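Local atomic coordinates of heat-inducible transcription repressor HrcA (Thermotoga maritima, PDB entry 1STZ), a protein that probably represses transcription of the class I heat shock operons grpE-dnaK-dnaJ and groELS by binding DNA. Residues T166-V170 and Y331-T335. Residues are numbered along the deposited sequence.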
loop_
_atom_site.group_PDB
_atom_site.type_symbol
_atom_site.label_atom_id
_atom_site.label_comp_id
_atom_site.label_asym_id
_atom_site.label_seq_id
_atom_site.Cartn_x
_atom_site.Cartn_y
_atom_site.Cartn_z
ATOM N N THR A 166 -15.591 20.949 11.457
ATOM C CA THR A 166 -16.715 20.944 10.563
ATOM C C THR A 166 -17.451 19.610 10.788
ATOM O O THR A 166 -16.954 18.790 11.528
ATOM C CB THR A 166 -16.084 21.133 9.177
ATOM O OG1 THR A 166 -16.313 22.479 8.713
ATOM C CG2 THR A 166 -16.593 20.211 8.154
ATOM N N GLU A 167 -18.621 19.390 10.181
ATOM C CA GLU A 167 -19.319 18.097 10.297
ATOM C C GLU A 167 -18.539 16.939 9.669
ATOM O O GLU A 167 -18.789 15.776 10.005
ATOM C CB GLU A 167 -20.749 18.161 9.726
ATOM C CG GLU A 167 -20.834 18.333 8.211
ATOM C CD GLU A 167 -22.232 18.099 7.674
ATOM O OE1 GLU A 167 -22.726 18.952 6.904
ATOM O OE2 GLU A 167 -22.846 17.071 8.044
ATOM N N PHE A 168 -17.595 17.262 8.783
ATOM C CA PHE A 168 -16.734 16.291 8.100
ATOM C C PHE A 168 -15.330 16.118 8.686
ATOM O O PHE A 168 -14.523 15.376 8.133
ATOM C CB PHE A 168 -16.590 16.691 6.626
ATOM C CG PHE A 168 -17.894 16.808 5.906
ATOM C CD1 PHE A 168 -18.200 17.947 5.189
ATOM C CD2 PHE A 168 -18.837 15.788 5.986
ATOM C CE1 PHE A 168 -19.412 18.055 4.517
ATOM C CE2 PHE A 168 -20.050 15.887 5.321
ATOM C CZ PHE A 168 -20.336 17.017 4.582
ATOM N N GLY A 169 -15.020 16.811 9.774
ATOM C CA GLY A 169 -13.745 16.622 10.452
ATOM C C GLY A 169 -12.978 17.908 10.706
ATOM O O GLY A 169 -13.564 18.963 10.841
ATOM N N VAL A 170 -11.656 17.802 10.765
ATOM C CA VAL A 170 -10.787 18.941 11.073
ATOM C C VAL A 170 -10.204 19.472 9.764
ATOM O O VAL A 170 -9.545 18.737 9.022
ATOM C CB VAL A 170 -9.665 18.495 12.015
ATOM C CG1 VAL A 170 -8.790 19.665 12.432
ATOM C CG2 VAL A 170 -10.255 17.788 13.243
ATOM N N TYR A 331 -16.414 7.074 4.834
ATOM C CA TYR A 331 -15.726 8.117 5.564
ATOM C C TYR A 331 -16.702 9.274 5.902
ATOM O O TYR A 331 -16.825 9.675 7.048
ATOM C CB TYR A 331 -14.480 8.655 4.833
ATOM C CG TYR A 331 -13.875 9.787 5.645
ATOM C CD1 TYR A 331 -12.994 9.532 6.698
ATOM C CD2 TYR A 331 -14.276 11.089 5.435
ATOM C CE1 TYR A 331 -12.490 10.577 7.479
ATOM C CE2 TYR A 331 -13.795 12.137 6.217
ATOM C CZ TYR A 331 -12.903 11.877 7.236
ATOM O OH TYR A 331 -12.438 12.946 7.994
ATOM N N PHE A 332 -17.396 9.803 4.904
ATOM C CA PHE A 332 -18.224 11.000 5.112
ATOM C C PHE A 332 -19.442 10.726 6.004
ATOM O O PHE A 332 -19.814 11.572 6.838
ATOM C CB PHE A 332 -18.568 11.675 3.775
ATOM C CG PHE A 332 -17.447 12.507 3.254
ATOM C CD1 PHE A 332 -16.445 11.951 2.464
ATOM C CD2 PHE A 332 -17.335 13.838 3.630
ATOM C CE1 PHE A 332 -15.384 12.714 2.051
ATOM C CE2 PHE A 332 -16.280 14.616 3.199
ATOM C CZ PHE A 332 -15.297 14.058 2.412
ATOM N N THR A 333 -19.989 9.519 5.885
ATOM C CA THR A 333 -21.140 9.083 6.665
ATOM C C THR A 333 -20.799 8.767 8.120
ATOM O O THR A 333 -21.626 8.987 9.006
ATOM C CB THR A 333 -21.782 7.821 6.028
ATOM O OG1 THR A 333 -22.298 8.127 4.735
ATOM C CG2 THR A 333 -23.029 7.363 6.801
ATOM N N SER A 334 -19.616 8.205 8.361
ATOM C CA SER A 334 -19.206 7.838 9.716
ATOM C C SER A 334 -18.780 9.092 10.466
ATOM O O SER A 334 -18.881 9.172 11.667
ATOM C CB SER A 334 -18.071 6.817 9.700
ATOM O OG SER A 334 -16.873 7.403 9.227
ATOM N N THR A 335 -18.308 10.076 9.721
ATOM C CA THR A 335 -18.056 11.402 10.243
ATOM C C THR A 335 -19.426 12.096 10.226
ATOM O O THR A 335 -19.663 13.024 9.435
ATOM C CB THR A 335 -17.014 12.121 9.338
ATOM O OG1 THR A 335 -15.919 11.235 9.073
ATOM C CG2 THR A 335 -16.355 13.277 10.048
#
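Thr-166 opens a type I beta turn that ends at Gly-169, closed by backbone hydrogen bonds in both directions: Thr-166 N to Gly-169 O (2.9 Å) and Gly-169 N to Thr-166 O (3.3 Å). At Glu-167 the two backbones come close without bonding, since its O and Thr-335 O, 2.9 Å apart, are both acceptors. Phe-168 has the largest buried area of the contact: the edge of the Phe-332 ring meets its face in a T-shaped stack, centroids 5.2 Å apart and planes at 70°, and Pro-116 of helix 116-131 packs on both side chains. The turn is the tip of a beta hairpin linking strands 159-166 and 169-177 of a three-stranded antiparallel sheet, set against the C-terminal end of helix 314-334. Tyr-331 OH donates to Phe-168 O (3.2 Å), while Thr-335 CG2 lies 3.3 Å from Phe-168 C. At Gly-169 (phi 128°, psi -152°) a CB would jam against Phe-168 O and crowd Tyr-331 OH. Thr-335 OG1 donates to Tyr-331 O (2.7 Å) and also bonds Lys-177 NZ of the second subunit.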